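Local coordinates for Serine/threonine-protein kinase Tel1 (Chaetomium thermophilum, PDB 6SKY) that probably phosphorylates serine and threonine residues that precede glutamine in DNA-damage checkpoint signalling, including histone H2A at DNA breaks, using ATP, at residues Leu1575-Glu1578 with Pro1579-Asp1582; Leu1434-Ser1437 with Leu1438-Phe1441. One frame throughout, in Å; residues are numbered along the deposited sequence.

Contact 1: Leu1575-Glu1578 with Pro1579-Asp1582; sequences LLNE and PARD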
loop_
_atom_site.group_PDB
_atom_site.type_symbol
_atom_site.label_atom_id
_atom_site.label_comp_id
_atom_site.label_asym_id
_atom_site.label_seq_id
_atom_site.Cartn_x
_atom_site.Cartn_y
_atom_site.Cartn_z
ATOM N N LEU A 1575 16.918 -57.966 5.307
ATOM C CA LEU A 1575 17.601 -59.187 5.708
ATOM C C LEU A 1575 17.561 -59.371 7.219
ATOM O O LEU A 1575 17.073 -60.387 7.720
ATOM C CB LEU A 1575 19.042 -59.155 5.203
ATOM C CG LEU A 1575 19.585 -60.457 4.631
ATOM C CD1 LEU A 1575 18.634 -61.004 3.593
ATOM C CD2 LEU A 1575 20.953 -60.226 4.032
ATOM N N LEU A 1576 18.063 -58.392 7.959
ATOM C CA LEU A 1576 18.111 -58.479 9.407
ATOM C C LEU A 1576 16.729 -58.269 10.014
ATOM O O LEU A 1576 15.760 -57.933 9.330
ATOM C CB LEU A 1576 19.081 -57.445 9.967
ATOM C CG LEU A 1576 20.465 -57.451 9.335
ATOM C CD1 LEU A 1576 21.241 -56.254 9.799
ATOM C CD2 LEU A 1576 21.188 -58.717 9.697
ATOM N N ASN A 1577 16.647 -58.481 11.316
ATOM C CA ASN A 1577 15.455 -58.213 12.099
ATOM C C ASN A 1577 15.842 -57.374 13.311
ATOM O O ASN A 1577 17.017 -57.085 13.538
ATOM C CB ASN A 1577 14.763 -59.520 12.498
ATOM C CG ASN A 1577 15.715 -60.528 13.110
ATOM O OD1 ASN A 1577 15.749 -60.707 14.322
ATOM N ND2 ASN A 1577 16.489 -61.197 12.270
ATOM N N GLU A 1578 14.840 -56.985 14.096
ATOM C CA GLU A 1578 15.082 -56.022 15.168
ATOM C C GLU A 1578 16.090 -56.490 16.210
ATOM O O GLU A 1578 16.959 -55.683 16.578
ATOM C CB GLU A 1578 13.760 -55.640 15.840
ATOM C CG GLU A 1578 12.767 -54.957 14.920
ATOM C CD GLU A 1578 11.789 -54.081 15.681
ATOM O OE1 GLU A 1578 12.142 -53.632 16.791
ATOM O OE2 GLU A 1578 10.672 -53.842 15.171
ATOM N N PRO A 1579 16.049 -57.722 16.728
ATOM C CA PRO A 1579 17.055 -58.102 17.736
ATOM C C PRO A 1579 18.479 -58.134 17.205
ATOM O O PRO A 1579 19.390 -57.634 17.873
ATOM C CB PRO A 1579 16.590 -59.491 18.182
ATOM C CG PRO A 1579 15.160 -59.538 17.845
ATOM C CD PRO A 1579 15.009 -58.753 16.596
ATOM N N ALA A 1580 18.699 -58.716 16.026
ATOM C CA ALA A 1580 20.049 -58.780 15.475
ATOM C C ALA A 1580 20.579 -57.393 15.160
ATOM O O ALA A 1580 21.742 -57.078 15.449
ATOM C CB ALA A 1580 20.061 -59.645 14.221
ATOM N N ARG A 1581 19.740 -56.552 14.562
ATOM C CA ARG A 1581 20.138 -55.185 14.276
ATOM C C ARG A 1581 20.430 -54.416 15.555
ATOM O O ARG A 1581 21.375 -53.624 15.606
ATOM C CB ARG A 1581 19.047 -54.501 13.464
ATOM C CG ARG A 1581 19.364 -53.103 13.063
ATOM C CD ARG A 1581 18.399 -52.639 12.017
ATOM N NE ARG A 1581 17.018 -52.874 12.409
ATOM C CZ ARG A 1581 16.159 -53.590 11.698
ATOM N NH1 ARG A 1581 16.538 -54.134 10.552
ATOM N NH2 ARG A 1581 14.917 -53.751 12.126
ATOM N N ASP A 1582 19.639 -54.647 16.607
ATOM C CA ASP A 1582 19.887 -53.981 17.880
ATOM C C ASP A 1582 21.203 -54.430 18.492
ATOM O O ASP A 1582 21.938 -53.614 19.054
ATOM C CB ASP A 1582 18.737 -54.237 18.850
ATOM C CG ASP A 1582 17.507 -53.395 18.545
ATOM O OD1 ASP A 1582 17.567 -52.560 17.621
ATOM O OD2 ASP A 1582 16.476 -53.567 19.228
#
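The first turn of helix 1578-1588 forms here, where Asn1577 and Glu1578 meet Arg1581 and Asp1582 at the end of the loop that leads from helix 1557-1569. Two backbone bonds start the helix: Arg1581 N donates to Asn1577 O at 3.0 Å, and Asp1582 N to Glu1578 O at 2.9 Å. Asn1577 occupies the N-cap position, yet its side chain makes no capping bond. Its CG sits between the backbone N and the carbonyl carbon (chi1 50°), which brings the amide oxygen against the proline ring, with OD1 3.1 Å from Pro1579 CD; the two side chains cross at about a right angle. Proline suits the first turn of a helix, where no backbone N-H is needed for a bond to a preceding turn.

Among the packed helices here, consistent with the alpha-solenoid architecture of the protein, Arg1581 folds back over the helix start. Its CG is anti to the backbone N and the chain bends at chi3 (51°), so that one guanidinium face lies over Asn1577 O, with CZ of Arg1581 4.0 Å from that oxygen. NH2 of Arg1581 makes a van der Waals contact with the Glu1578 methylene, 3.7 Å from CG, while the carboxylate stays farther off, with Glu1578 OE2 5.2 Å from Arg1581 NH2; any attraction between these charges is therefore probably modest. Arg1581 also makes a cation-pi contact with Trp1569, tying the new helix to the end of the preceding one. Asn1577 and Pro1579 touch Ile1683 of helix 1670-1684, and Leu1576 reaches Leu1478 of helix 1470-1487.

Contact 2: Leu1434-Ser1437 with Leu1438-Phe1441; sequences LLHS and LRVF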
loop_
_atom_site.group_PDB
_atom_site.type_symbol
_atom_site.label_atom_id
_atom_site.label_comp_id
_atom_site.label_asym_id
_atom_site.label_seq_id
_atom_site.Cartn_x
_atom_site.Cartn_y
_atom_site.Cartn_z
ATOM N N LEU A 1434 17.494 -73.594 19.014
ATOM C CA LEU A 1434 18.701 -74.090 19.661
ATOM C C LEU A 1434 19.886 -73.178 19.389
ATOM O O LEU A 1434 20.650 -72.852 20.304
ATOM C CB LEU A 1434 18.997 -75.513 19.193
ATOM C CG LEU A 1434 18.164 -76.606 19.851
ATOM C CD1 LEU A 1434 18.402 -77.934 19.183
ATOM C CD2 LEU A 1434 18.498 -76.683 21.323
ATOM N N LEU A 1435 20.065 -72.764 18.135
ATOM C CA LEU A 1435 21.152 -71.846 17.819
ATOM C C LEU A 1435 21.023 -70.554 18.614
ATOM O O LEU A 1435 21.966 -70.125 19.295
ATOM C CB LEU A 1435 21.171 -71.559 16.322
ATOM C CG LEU A 1435 21.547 -72.717 15.404
ATOM C CD1 LEU A 1435 21.433 -72.312 13.956
ATOM C CD2 LEU A 1435 22.946 -73.176 15.703
ATOM N N HIS A 1436 19.850 -69.921 18.541
ATOM C CA HIS A 1436 19.639 -68.644 19.201
ATOM C C HIS A 1436 19.738 -68.750 20.713
ATOM O O HIS A 1436 20.007 -67.745 21.373
ATOM C CB HIS A 1436 18.280 -68.088 18.785
ATOM C CG HIS A 1436 17.953 -66.758 19.384
ATOM N ND1 HIS A 1436 17.276 -66.624 20.577
ATOM C CD2 HIS A 1436 18.191 -65.500 18.945
ATOM C CE1 HIS A 1436 17.121 -65.342 20.853
ATOM N NE2 HIS A 1436 17.668 -64.639 19.878
ATOM N N SER A 1437 19.535 -69.937 21.280
ATOM C CA SER A 1437 19.653 -70.088 22.724
ATOM C C SER A 1437 21.077 -70.393 23.165
ATOM O O SER A 1437 21.506 -69.927 24.226
ATOM C CB SER A 1437 18.716 -71.190 23.210
ATOM O OG SER A 1437 17.403 -70.972 22.735
ATOM N N LEU A 1438 21.821 -71.175 22.384
ATOM C CA LEU A 1438 23.214 -71.447 22.720
ATOM C C LEU A 1438 24.103 -70.237 22.496
ATOM O O LEU A 1438 25.200 -70.177 23.068
ATOM C CB LEU A 1438 23.736 -72.620 21.897
ATOM C CG LEU A 1438 23.074 -73.961 22.166
ATOM C CD1 LEU A 1438 23.463 -74.955 21.097
ATOM C CD2 LEU A 1438 23.462 -74.456 23.537
ATOM N N ARG A 1439 23.663 -69.295 21.659
ATOM C CA ARG A 1439 24.417 -68.067 21.453
ATOM C C ARG A 1439 24.701 -67.333 22.757
ATOM O O ARG A 1439 25.589 -66.477 22.794
ATOM C CB ARG A 1439 23.654 -67.161 20.491
ATOM C CG ARG A 1439 24.494 -66.106 19.808
ATOM C CD ARG A 1439 23.653 -65.321 18.829
ATOM N NE ARG A 1439 22.393 -64.920 19.437
ATOM C CZ ARG A 1439 22.241 -63.831 20.178
ATOM N NH1 ARG A 1439 23.272 -63.027 20.394
ATOM N NH2 ARG A 1439 21.058 -63.544 20.699
ATOM N N VAL A 1440 23.978 -67.649 23.829
ATOM C CA VAL A 1440 24.240 -67.026 25.122
ATOM C C VAL A 1440 25.445 -67.664 25.792
ATOM O O VAL A 1440 26.315 -66.970 26.329
ATOM C CB VAL A 1440 22.995 -67.117 26.019
ATOM C CG1 VAL A 1440 23.337 -66.702 27.435
ATOM C CG2 VAL A 1440 21.878 -66.259 25.458
ATOM N N PHE A 1441 25.512 -68.996 25.783
ATOM C CA PHE A 1441 26.625 -69.687 26.417
ATOM C C PHE A 1441 27.902 -69.591 25.602
ATOM O O PHE A 1441 28.990 -69.745 26.162
ATOM C CB PHE A 1441 26.273 -71.153 26.645
ATOM C CG PHE A 1441 24.987 -71.351 27.377
ATOM C CD1 PHE A 1441 24.880 -71.014 28.712
ATOM C CD2 PHE A 1441 23.883 -71.872 26.732
ATOM C CE1 PHE A 1441 23.694 -71.191 29.388
ATOM C CE2 PHE A 1441 22.698 -72.054 27.405
ATOM C CZ PHE A 1441 22.603 -71.714 28.734
#
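His1436 and Arg1439, one turn apart on helix 1429-1441, bring their flat side-chain ends together at an oblique angle, the imidazole and guanidinium planes 53° apart. The approach is through NE2 of His1436, which lies 3.7 Å from Arg1439 NH2 at the edge of the guanidinium and near its plane; relative to the imidazole, NH2 of Arg1439 comes in obliquely. CG is anti to the backbone N in both residues (chi1 -179° in His1436), and a bend at chi3 (47°) turns the arginine end back toward the ring. Beyond the histidine, Arg1439 lies on Tyr1476 and Ser1479 of helix 1470-1487 and forms a long, weak ion pair with Asp1483.

Elsewhere on the helix, the branch point of Leu1438 comes against the carbonyl oxygen of Leu1434, with CG 3.3 Å from Leu1434 O. That oxygen also accepts Leu1438 N at 2.9 Å, and Leu1435 O takes Arg1439 N in the next backbone bond. Further along, Val1440 N makes only a weak bond to Ser1437 O, and the Phe1441 ring meets that same oxygen obliquely, CD2 being 4.0 Å from Ser1437 O. Ser1437 OG bonds to Met1433 O within the helix, while Leu1434, Leu1438 and Phe1441 pack on helix 1448-1461. At their separation the imidazole and guanidinium are near neighbours rather than a hydrogen-bonded pair, and the positive charge of Arg1439 would probably disfavour protonation of His1436.

How the contacts relate
Contact 2 precedes contact 1 along the chain. Their centres are about 16 Å apart, and although the nearest atoms come to about 6 Å, the two do not touch. Helix 1470-1487 links them: Ser1479 is met by Arg1439 of contact 2 and by Ala1580 of contact 1. Contact 2 lies nearer the periphery, its centre about 49 Å from that of the chain against about 33 Å for contact 1, on the same side. One falls within a helix, the other at a helix start. Both are remote from the kinase pocket holding the ATP analogue and from the magnesium site at Asn2765 and Asp2779.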